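PDB 4FO0: actin-related protein 8 from Homo sapiens, which serves as a subunit of the INO80 chromatin-remodelling complex, binds ATP, hydrolyses it only at a low basal rate and does not polymerise. Local coordinates for residues 27-32 / 38-43; 20-25 / 179-184. All coordinates share one frame; numbering follows the deposited sequence.

Contact 1: 27-32 / 38-43; sequences LRIGRA and ASIPHV. With ATP (adenosine-5'-triphosphate), chain C.
Leu27 and Ile29 pair with Ile40 and Ala38 as two antiparallel hydrogen-bonded pairs, in strand segments whose axes approach to 4.8 Å and run at 147° to each other. In each pair the backbone bonds go both ways; Leu27 N reaches Ile40 O at 2.7 Å, and Ile29 N reaches Ala38 O at 3.0 Å. Between them Arg28 and Ser39 form the non-hydrogen-bonded pair, where CA-H groups of both residues point at carbonyl oxygens of the opposite strand.

The apolar side chains gather on the face of the sheet that packs against helix 170-187. There Ile29 CG2 lies 4.1 Å from Ile40 CD1, the two branched chains crossing at a slant, while CG1 of Ile29, anti to its own backbone N (chi1 -176°), carries the far end of the chain away from the neighbouring strand toward Ala184 and Ile185. Leu27 meets the histidine just past the strand end: its CB approaches His42 CD2 to 3.5 Å, at a slant to the ring.

These are the second and third strands in chain order of the actin-fold nucleotide domain, joined as a beta hairpin, and from the other face of the sheet Arg28 reaches the nucleotide. Its chain bends at chi3 (-87°), which brings the guanidinium to the ATP phosphates. NH2 is hydrogen-bonded to the alpha-phosphate O1A, which lies at the edge of the group and near its plane; the bond refines as very short, and its exact length is doubtful. A weak bond joins NH2 to the beta-phosphate O2B. On the way Arg28 CG passes 3.4 Å from Ser39 OG. One water joins the two residues, 2.9 Å from Arg28 NH1, which donates to it, and 2.9 Å from Ser39 OG.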
ATOM      1  N   LEU A  27      -7.784  -4.356   1.921  1.00 32.69           N
ATOM      2  CA  LEU A  27      -8.501  -4.038   3.138  1.00 30.36           C
ATOM      3  C   LEU A  27      -7.991  -4.931   4.286  1.00 31.59           C
ATOM      4  O   LEU A  27      -7.835  -6.146   4.144  1.00 39.75           O
ATOM      5  CB  LEU A  27     -10.000  -4.244   2.935  1.00 36.13           C
ATOM      6  CG  LEU A  27     -10.826  -4.263   4.232  1.00 41.20           C
ATOM      7  CD1 LEU A  27     -10.770  -2.918   4.963  1.00 27.86           C
ATOM      8  CD2 LEU A  27     -12.263  -4.656   3.938  1.00 37.75           C
ATOM      9  N   ARG A  28      -7.696  -4.331   5.418  1.00 30.81           N
ATOM     10  CA  ARG A  28      -7.333  -5.129   6.582  1.00 36.08           C
ATOM     11  C   ARG A  28      -8.385  -4.900   7.648  1.00 37.83           C
ATOM     12  O   ARG A  28      -8.639  -3.763   8.070  1.00 31.86           O
ATOM     13  CB  ARG A  28      -5.896  -4.833   7.047  1.00 26.93           C
ATOM     14  CG  ARG A  28      -4.904  -5.689   6.264  1.00 39.23           C
ATOM     15  CD  ARG A  28      -3.477  -5.203   6.291  1.00 39.62           C
ATOM     16  NE  ARG A  28      -3.209  -4.225   5.244  1.00 54.73           N
ATOM     17  CZ  ARG A  28      -2.493  -4.449   4.141  1.00 43.58           C
ATOM     18  NH1 ARG A  28      -1.946  -5.635   3.902  1.00 17.14           N
ATOM     19  NH2 ARG A  28      -2.315  -3.461   3.271  1.00 47.24           N
ATOM     20  N   ILE A  29      -9.046  -5.980   8.037  1.00 37.58           N
ATOM     21  CA  ILE A  29     -10.208  -5.850   8.906  1.00 39.41           C
ATOM     22  C   ILE A  29     -10.299  -7.012   9.900  1.00 44.01           C
ATOM     23  O   ILE A  29      -9.961  -8.148   9.564  1.00 42.97           O
ATOM     24  CB  ILE A  29     -11.493  -5.732   8.058  1.00 36.15           C
ATOM     25  CG1 ILE A  29     -12.711  -5.502   8.938  1.00 41.26           C
ATOM     26  CG2 ILE A  29     -11.697  -6.976   7.185  1.00 37.61           C
ATOM     27  CD1 ILE A  29     -13.931  -5.074   8.156  1.00 32.06           C
ATOM     28  N   GLY A  30     -10.729  -6.725  11.126  1.00 42.57           N
ATOM     29  CA  GLY A  30     -10.844  -7.759  12.145  1.00 43.40           C
ATOM     30  C   GLY A  30     -11.328  -7.234  13.479  1.00 32.98           C
ATOM     31  O   GLY A  30     -11.464  -6.024  13.656  1.00 36.15           O
ATOM     32  N   ARG A  31     -11.605  -8.138  14.416  1.00 41.41           N
ATOM     33  CA  ARG A  31     -11.905  -7.744  15.796  1.00 28.42           C
ATOM     34  C   ARG A  31     -10.626  -7.267  16.466  1.00 43.12           C
ATOM     35  O   ARG A  31      -9.530  -7.778  16.185  1.00 42.51           O
ATOM     36  CB  ARG A  31     -12.444  -8.920  16.602  1.00 46.21           C
ATOM     37  CG  ARG A  31     -13.714  -9.529  16.090  1.00 43.66           C
ATOM     38  CD  ARG A  31     -13.977 -10.836  16.796  1.00 42.79           C
ATOM     39  NE  ARG A  31     -14.987 -11.631  16.098  1.00 45.47           N
ATOM     40  CZ  ARG A  31     -16.280 -11.649  16.413  1.00 49.39           C
ATOM     41  NH1 ARG A  31     -16.742 -10.906  17.418  1.00 42.53           N
ATOM     42  NH2 ARG A  31     -17.118 -12.408  15.719  1.00 50.98           N
ATOM     43  N   ALA A  32     -10.758  -6.308  17.371  1.00 37.69           N
ATOM     44  CA  ALA A  32      -9.597  -5.823  18.117  1.00 38.67           C
ATOM     45  C   ALA A  32      -8.889  -6.948  18.895  1.00 47.22           C
ATOM     46  O   ALA A  32      -7.752  -6.798  19.321  1.00 56.05           O
ATOM     47  CB  ALA A  32     -10.007  -4.692  19.047  1.00 31.02           C
ATOM     48  N   ALA A  38      -8.122 -10.149   8.958  1.00 36.84           N
ATOM     49  CA  ALA A  38      -8.308 -10.646   7.601  1.00 42.95           C
ATOM     50  C   ALA A  38      -7.786  -9.619   6.590  1.00 41.24           C
ATOM     51  O   ALA A  38      -7.859  -8.399   6.812  1.00 43.53           O
ATOM     52  CB  ALA A  38      -9.756 -10.960   7.337  1.00 28.58           C
ATOM     53  N   SER A  39      -7.242 -10.130   5.495  1.00 26.45           N
ATOM     54  CA  SER A  39      -6.691  -9.300   4.436  1.00 42.54           C
ATOM     55  C   SER A  39      -7.431  -9.617   3.162  1.00 43.53           C
ATOM     56  O   SER A  39      -7.390 -10.744   2.675  1.00 50.83           O
ATOM     57  CB  SER A  39      -5.197  -9.573   4.243  1.00 34.62           C
ATOM     58  OG  SER A  39      -4.401  -8.857   5.187  1.00 42.60           O
ATOM     59  N   ILE A  40      -8.123  -8.624   2.630  1.00 32.74           N
ATOM     60  CA  ILE A  40      -8.931  -8.819   1.438  1.00 40.06           C
ATOM     61  C   ILE A  40      -8.502  -7.863   0.342  1.00 29.44           C
ATOM     62  O   ILE A  40      -8.265  -6.674   0.611  1.00 30.93           O
ATOM     63  CB  ILE A  40     -10.424  -8.550   1.744  1.00 51.28           C
ATOM     64  CG1 ILE A  40     -10.951  -9.588   2.724  1.00 53.67           C
ATOM     65  CG2 ILE A  40     -11.251  -8.535   0.470  1.00 43.94           C
ATOM     66  CD1 ILE A  40     -10.412  -9.406   4.112  1.00 63.34           C
ATOM     67  N   PRO A  41      -8.399  -8.371  -0.894  1.00 28.64           N
ATOM     68  CA  PRO A  41      -8.228  -7.482  -2.058  1.00 30.82           C
ATOM     69  C   PRO A  41      -9.390  -6.517  -2.057  1.00 30.94           C
ATOM     70  O   PRO A  41     -10.540  -6.933  -2.085  1.00 34.85           O
ATOM     71  CB  PRO A  41      -8.333  -8.425  -3.260  1.00 25.14           C
ATOM     72  CG  PRO A  41      -7.961  -9.796  -2.689  1.00 25.57           C
ATOM     73  CD  PRO A  41      -8.437  -9.795  -1.261  1.00 22.08           C
ATOM     74  N   HIS A  42      -9.096  -5.234  -1.993  1.00 31.56           N
ATOM     75  CA  HIS A  42     -10.137  -4.248  -1.801  1.00 27.27           C
ATOM     76  C   HIS A  42     -10.751  -3.877  -3.148  1.00 35.78           C
ATOM     77  O   HIS A  42     -10.504  -2.792  -3.697  1.00 35.14           O
ATOM     78  CB  HIS A  42      -9.524  -3.040  -1.122  1.00 32.12           C
ATOM     79  CG  HIS A  42     -10.530  -2.097  -0.578  1.00 35.77           C
ATOM     80  ND1 HIS A  42     -10.795  -0.880  -1.164  1.00 47.97           N
ATOM     81  CD2 HIS A  42     -11.359  -2.199   0.482  1.00 36.31           C
ATOM     82  CE1 HIS A  42     -11.741  -0.269  -0.477  1.00 47.14           C
ATOM     83  NE2 HIS A  42     -12.092  -1.046   0.532  1.00 32.89           N
ATOM     84  N   VAL A  43     -11.539  -4.804  -3.682  1.00 29.26           N
ATOM     85  CA  VAL A  43     -12.010  -4.739  -5.060  1.00 30.99           C
ATOM     86  C   VAL A  43     -13.362  -5.438  -5.185  1.00 34.73           C
ATOM     87  O   VAL A  43     -13.697  -6.316  -4.383  1.00 30.08           O
ATOM     88  CB  VAL A  43     -11.017  -5.433  -6.008  1.00 37.75           C
ATOM     89  CG1 VAL A  43     -10.873  -6.902  -5.619  1.00 32.58           C
ATOM     90  CG2 VAL A  43     -11.453  -5.285  -7.489  1.00 27.75           C
TER
HETATM   91  PG  ATP C 702      -1.905   2.079  -0.153  1.00 29.81           P
HETATM   92  O1G ATP C 702      -1.333   2.167   1.235  1.00 28.13           O
HETATM   93  O2G ATP C 702      -3.355   2.481  -0.279  1.00 28.00           O
HETATM   94  O3G ATP C 702      -1.035   2.648  -1.253  1.00 27.69           O
HETATM   95  PB  ATP C 702      -2.159  -0.731   0.540  1.00 33.95           P
HETATM   96  O1B ATP C 702      -3.060  -1.660  -0.228  1.00 24.54           O
HETATM   97  O2B ATP C 702      -2.420  -0.319   1.982  1.00 26.04           O
HETATM   98  O3B ATP C 702      -1.920   0.508  -0.457  1.00 29.89           O
HETATM   99  PA  ATP C 702      -0.009  -2.411   1.378  1.00 33.62           P
HETATM  100  O1A ATP C 702      -0.908  -3.620   1.363  1.00 43.41           O
HETATM  101  O2A ATP C 702       0.482  -1.801   2.666  1.00 28.33           O
HETATM  102  O3A ATP C 702      -0.664  -1.307   0.427  1.00 36.54           O
HETATM  103  O5' ATP C 702       1.270  -2.777   0.497  1.00 28.93           O
HETATM  104  C5' ATP C 702       1.039  -3.349  -0.780  1.00 33.24           C
HETATM  105  C4' ATP C 702       2.344  -3.355  -1.538  1.00 33.10           C
HETATM  106  O4' ATP C 702       3.278  -4.103  -0.775  1.00 39.66           O
HETATM  107  C3' ATP C 702       2.239  -4.038  -2.891  1.00 42.79           C
HETATM  108  O3' ATP C 702       2.828  -3.206  -3.896  1.00 31.07           O
HETATM  109  C2' ATP C 702       3.040  -5.306  -2.727  1.00 31.41           C
HETATM  110  O2' ATP C 702       3.681  -5.718  -3.924  1.00 34.63           O
HETATM  111  C1' ATP C 702       4.048  -4.866  -1.696  1.00 40.96           C
HETATM  112  N9  ATP C 702       4.721  -6.025  -1.091  1.00 41.22           N
HETATM  113  C8  ATP C 702       4.147  -6.968  -0.331  1.00 44.05           C
HETATM  114  N7  ATP C 702       5.059  -7.894   0.049  1.00 39.46           N
HETATM  115  C5  ATP C 702       6.238  -7.537  -0.475  1.00 37.12           C
HETATM  116  C6  ATP C 702       7.603  -8.085  -0.469  1.00 42.69           C
HETATM  117  N6  ATP C 702       7.867  -9.228   0.213  1.00 43.98           N
HETATM  118  N1  ATP C 702       8.556  -7.402  -1.157  1.00 53.57           N
HETATM  119  C2  ATP C 702       8.289  -6.268  -1.833  1.00 42.82           C
HETATM  120  N3  ATP C 702       7.056  -5.721  -1.886  1.00 45.78           N
HETATM  121  C4  ATP C 702       6.013  -6.300  -1.236  1.00 47.12           C
HETATM  122  O   HOH W   1      -1.567  -8.443   4.665  1.00 34.49           O

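Contact 2: 20-25 / 179-184; sequences IHPGST and VIWSHA. With ATP (adenosine-5'-triphosphate), chain C.
Ile20 and Pro22 pack against the indole of Trp181, which reaches from helix 170-187 to the end of strand 17-21; no hydrogen bond crosses between the two segments. Ile20 CG2 makes a CH-pi contact, sitting 3.9 Å from the centroid of the six-membered ring of Trp181 and only 4° off its normal. The methyl is aimed there because it stands anti to the backbone N of Ile20, the other branch, CG1, being turned elsewhere (chi1 -50°). Pro22 comes in obliquely on the same benzo portion, its CG 3.6 Å from Trp181 CZ2. The pyrrole portion has a different neighbour: Trp181 NE1 is hydrogen-bonded to NE2 of His42, and Met220 and Ile221 of helix 211-225 also touch the tryptophan side chain. Replaced by an alanine, Trp181 would probably leave a gap beside Ile20 and Pro22 and deprive His42 NE2 of its partner.

This close fit ends at Pro22, which unlike Ile20 and Trp181 is partly exposed. Beyond it the chain turns from the helix to the nucleotide, and Ser24 and Thr25 do not touch 179-184. Gly23 passes beside ATP; a beta carbon there would clash with O2B. Two bonds from Ser24 then grip one gamma-phosphate oxygen: the backbone N reaches O2G at 2.7 Å and OG reaches the same O2G at 2.6 Å. Thr25 N donates to the beta-phosphate, 3.0 Å from O1B, while its OG1 is bonded to Asp255. Ile20 and Pro22 thus give the helix an apolar surface, and the other end of 20-25 binds the beta- and gamma-phosphates through Ser24 and Thr25; it is the first phosphate-binding loop of the actin fold, between the first two strands.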
ATOM      1  N   ILE A  20     -10.871  -1.329  11.287  1.00 35.55           N
ATOM      2  CA  ILE A  20     -10.896  -1.283   9.826  1.00 35.35           C
ATOM      3  C   ILE A  20      -9.803  -0.412   9.219  1.00 36.78           C
ATOM      4  O   ILE A  20      -9.758   0.808   9.427  1.00 35.65           O
ATOM      5  CB  ILE A  20     -12.246  -0.807   9.313  1.00 34.12           C
ATOM      6  CG1 ILE A  20     -13.359  -1.616   9.978  1.00 39.58           C
ATOM      7  CG2 ILE A  20     -12.304  -0.915   7.782  1.00 29.93           C
ATOM      8  CD1 ILE A  20     -14.754  -1.130   9.640  1.00 41.61           C
ATOM      9  N   HIS A  21      -8.918  -1.052   8.465  1.00 30.95           N
ATOM     10  CA  HIS A  21      -7.846  -0.335   7.797  1.00 30.18           C
ATOM     11  C   HIS A  21      -7.924  -0.553   6.299  1.00 37.31           C
ATOM     12  O   HIS A  21      -7.418  -1.548   5.774  1.00 34.85           O
ATOM     13  CB  HIS A  21      -6.493  -0.811   8.290  1.00 24.09           C
ATOM     14  CG  HIS A  21      -5.362   0.039   7.820  1.00 33.99           C
ATOM     15  ND1 HIS A  21      -4.040  -0.343   7.943  1.00 30.83           N
ATOM     16  CD2 HIS A  21      -5.350   1.256   7.224  1.00 35.08           C
ATOM     17  CE1 HIS A  21      -3.266   0.607   7.450  1.00 38.74           C
ATOM     18  NE2 HIS A  21      -4.035   1.586   7.002  1.00 45.76           N
ATOM     19  N   PRO A  22      -8.558   0.385   5.602  1.00 35.74           N
ATOM     20  CA  PRO A  22      -8.706   0.344   4.142  1.00 34.16           C
ATOM     21  C   PRO A  22      -7.371   0.640   3.459  1.00 37.69           C
ATOM     22  O   PRO A  22      -6.524   1.313   4.033  1.00 31.29           O
ATOM     23  CB  PRO A  22      -9.686   1.483   3.857  1.00 36.17           C
ATOM     24  CG  PRO A  22     -10.165   1.972   5.216  1.00 33.49           C
ATOM     25  CD  PRO A  22      -9.099   1.621   6.183  1.00 36.29           C
ATOM     26  N   GLY A  23      -7.194   0.126   2.250  1.00 37.00           N
ATOM     27  CA  GLY A  23      -6.018   0.409   1.442  1.00 33.16           C
ATOM     28  C   GLY A  23      -6.410   0.431  -0.029  1.00 32.96           C
ATOM     29  O   GLY A  23      -7.490  -0.049  -0.407  1.00 35.59           O
ATOM     30  N   SER A  24      -5.552   0.987  -0.871  1.00 31.21           N
ATOM     31  CA  SER A  24      -5.806   0.986  -2.309  1.00 26.89           C
ATOM     32  C   SER A  24      -5.990  -0.443  -2.823  1.00 32.58           C
ATOM     33  O   SER A  24      -6.837  -0.711  -3.673  1.00 27.71           O
ATOM     34  CB  SER A  24      -4.644   1.643  -3.056  1.00 26.36           C
ATOM     35  OG  SER A  24      -4.441   2.964  -2.592  1.00 37.99           O
ATOM     36  N   THR A  25      -5.197  -1.368  -2.295  1.00 36.75           N
ATOM     37  CA  THR A  25      -5.212  -2.728  -2.802  1.00 31.37           C
ATOM     38  C   THR A  25      -5.685  -3.744  -1.763  1.00 40.51           C
ATOM     39  O   THR A  25      -6.337  -4.736  -2.105  1.00 33.36           O
ATOM     40  CB  THR A  25      -3.848  -3.091  -3.442  1.00 31.75           C
ATOM     41  OG1 THR A  25      -3.768  -2.433  -4.708  1.00 49.16           O
ATOM     42  CG2 THR A  25      -3.711  -4.580  -3.695  1.00 40.21           C
ATOM     43  N   VAL A 179     -20.604  -2.658   0.345  1.00 38.04           N
ATOM     44  CA  VAL A 179     -20.709  -4.047  -0.061  1.00 29.40           C
ATOM     45  C   VAL A 179     -19.426  -4.822   0.266  1.00 44.15           C
ATOM     46  O   VAL A 179     -19.482  -5.920   0.824  1.00 39.40           O
ATOM     47  CB  VAL A 179     -21.063  -4.176  -1.543  1.00 29.40           C
ATOM     48  CG1 VAL A 179     -20.984  -5.632  -1.993  1.00 33.11           C
ATOM     49  CG2 VAL A 179     -22.452  -3.619  -1.786  1.00 35.33           C
ATOM     50  N   ILE A 180     -18.272  -4.255  -0.071  1.00 32.65           N
ATOM     51  CA  ILE A 180     -17.014  -4.927   0.220  1.00 34.30           C
ATOM     52  C   ILE A 180     -16.808  -5.130   1.730  1.00 38.75           C
ATOM     53  O   ILE A 180     -16.483  -6.231   2.175  1.00 38.22           O
ATOM     54  CB  ILE A 180     -15.817  -4.185  -0.391  1.00 34.56           C
ATOM     55  CG1 ILE A 180     -15.923  -4.152  -1.918  1.00 40.94           C
ATOM     56  CG2 ILE A 180     -14.503  -4.849   0.011  1.00 30.18           C
ATOM     57  CD1 ILE A 180     -14.852  -3.279  -2.571  1.00 29.28           C
ATOM     58  N   TRP A 181     -17.005  -4.078   2.516  1.00 27.50           N
ATOM     59  CA  TRP A 181     -16.810  -4.178   3.954  1.00 30.35           C
ATOM     60  C   TRP A 181     -17.822  -5.094   4.615  1.00 42.92           C
ATOM     61  O   TRP A 181     -17.472  -5.864   5.498  1.00 40.14           O
ATOM     62  CB  TRP A 181     -16.816  -2.803   4.628  1.00 31.51           C
ATOM     63  CG  TRP A 181     -15.655  -1.981   4.219  1.00 31.21           C
ATOM     64  CD1 TRP A 181     -14.732  -2.299   3.264  1.00 34.97           C
ATOM     65  CD2 TRP A 181     -15.282  -0.694   4.726  1.00 32.61           C
ATOM     66  NE1 TRP A 181     -13.810  -1.296   3.146  1.00 33.95           N
ATOM     67  CE2 TRP A 181     -14.124  -0.294   4.027  1.00 35.25           C
ATOM     68  CE3 TRP A 181     -15.816   0.162   5.693  1.00 33.91           C
ATOM     69  CZ2 TRP A 181     -13.486   0.924   4.272  1.00 33.02           C
ATOM     70  CZ3 TRP A 181     -15.181   1.364   5.941  1.00 31.61           C
ATOM     71  CH2 TRP A 181     -14.029   1.738   5.231  1.00 30.77           C
ATOM     72  N   SER A 182     -19.076  -5.019   4.191  1.00 45.70           N
ATOM     73  CA  SER A 182     -20.096  -5.870   4.779  1.00 36.29           C
ATOM     74  C   SER A 182     -19.832  -7.341   4.479  1.00 45.05           C
ATOM     75  O   SER A 182     -19.904  -8.187   5.370  1.00 52.20           O
ATOM     76  CB  SER A 182     -21.464  -5.449   4.288  1.00 31.51           C
ATOM     77  OG  SER A 182     -21.611  -4.059   4.511  1.00 48.27           O
ATOM     78  N   HIS A 183     -19.512  -7.642   3.228  1.00 41.96           N
ATOM     79  CA  HIS A 183     -19.151  -9.002   2.838  1.00 37.03           C
ATOM     80  C   HIS A 183     -18.031  -9.572   3.717  1.00 40.26           C
ATOM     81  O   HIS A 183     -18.073 -10.735   4.108  1.00 43.82           O
ATOM     82  CB  HIS A 183     -18.748  -9.040   1.357  1.00 34.35           C
ATOM     83  CG  HIS A 183     -18.241 -10.369   0.899  1.00 42.72           C
ATOM     84  ND1 HIS A 183     -19.080 -11.411   0.564  1.00 48.01           N
ATOM     85  CD2 HIS A 183     -16.977 -10.832   0.727  1.00 48.48           C
ATOM     86  CE1 HIS A 183     -18.354 -12.457   0.201  1.00 48.81           C
ATOM     87  NE2 HIS A 183     -17.075 -12.131   0.290  1.00 53.29           N
ATOM     88  N   ALA A 184     -17.031  -8.758   4.033  1.00 36.53           N
ATOM     89  CA  ALA A 184     -15.876  -9.254   4.779  1.00 41.88           C
ATOM     90  C   ALA A 184     -16.256  -9.582   6.216  1.00 47.08           C
ATOM     91  O   ALA A 184     -15.808 -10.574   6.786  1.00 46.80           O
ATOM     92  CB  ALA A 184     -14.769  -8.254   4.755  1.00 30.67           C
TER
HETATM   93  PG  ATP C 702      -1.905   2.079  -0.153  1.00 29.81           P
HETATM   94  O1G ATP C 702      -1.333   2.167   1.235  1.00 28.13           O
HETATM   95  O2G ATP C 702      -3.355   2.481  -0.279  1.00 28.00           O
HETATM   96  O3G ATP C 702      -1.035   2.648  -1.253  1.00 27.69           O
HETATM   97  PB  ATP C 702      -2.159  -0.731   0.540  1.00 33.95           P
HETATM   98  O1B ATP C 702      -3.060  -1.660  -0.228  1.00 24.54           O
HETATM   99  O2B ATP C 702      -2.420  -0.319   1.982  1.00 26.04           O
HETATM  100  O3B ATP C 702      -1.920   0.508  -0.457  1.00 29.89           O
HETATM  101  PA  ATP C 702      -0.009  -2.411   1.378  1.00 33.62           P
HETATM  102  O1A ATP C 702      -0.908  -3.620   1.363  1.00 43.41           O
HETATM  103  O2A ATP C 702       0.482  -1.801   2.666  1.00 28.33           O
HETATM  104  O3A ATP C 702      -0.664  -1.307   0.427  1.00 36.54           O
HETATM  105  O5' ATP C 702       1.270  -2.777   0.497  1.00 28.93           O
HETATM  106  C5' ATP C 702       1.039  -3.349  -0.780  1.00 33.24           C
HETATM  107  C4' ATP C 702       2.344  -3.355  -1.538  1.00 33.10           C
HETATM  108  O4' ATP C 702       3.278  -4.103  -0.775  1.00 39.66           O
HETATM  109  C3' ATP C 702       2.239  -4.038  -2.891  1.00 42.79           C
HETATM  110  O3' ATP C 702       2.828  -3.206  -3.896  1.00 31.07           O
HETATM  111  C2' ATP C 702       3.040  -5.306  -2.727  1.00 31.41           C
HETATM  112  O2' ATP C 702       3.681  -5.718  -3.924  1.00 34.63           O
HETATM  113  C1' ATP C 702       4.048  -4.866  -1.696  1.00 40.96           C
HETATM  114  N9  ATP C 702       4.721  -6.025  -1.091  1.00 41.22           N
HETATM  115  C8  ATP C 702       4.147  -6.968  -0.331  1.00 44.05           C
HETATM  116  N7  ATP C 702       5.059  -7.894   0.049  1.00 39.46           N
HETATM  117  C5  ATP C 702       6.238  -7.537  -0.475  1.00 37.12           C
HETATM  118  C6  ATP C 702       7.603  -8.085  -0.469  1.00 42.69           C
HETATM  119  N6  ATP C 702       7.867  -9.228   0.213  1.00 43.98           N
HETATM  120  N1  ATP C 702       8.556  -7.402  -1.157  1.00 53.57           N
HETATM  121  C2  ATP C 702       8.289  -6.268  -1.833  1.00 42.82           C
HETATM  122  N3  ATP C 702       7.056  -5.721  -1.886  1.00 45.78           N
HETATM  123  C4  ATP C 702       6.013  -6.300  -1.236  1.00 47.12           C

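Overall arrangement
Both contacts are largely buried, and they belong to one sheet of the actin-like nucleotide domain: contact 2 uses strand 17-21 and contact 1 the neighbouring strands 26-31 and 38-47. Helix 170-187 lies against the apolar face of both, and Leu27 CD2 of contact 1 meets Trp181 CD1 of contact 2 at 3.5 Å. Contact 1 is held mainly by backbone bonds between strands and comes to the surface at Ser39, whereas 20-25 and 179-184 touch through carbon atoms alone, the one polar atom of the indole going to His42 of contact 1. Each sends polar groups to ATP: Arg28 to the alpha-phosphate and weakly to the beta, Ser24 and Thr25 to the gamma and beta.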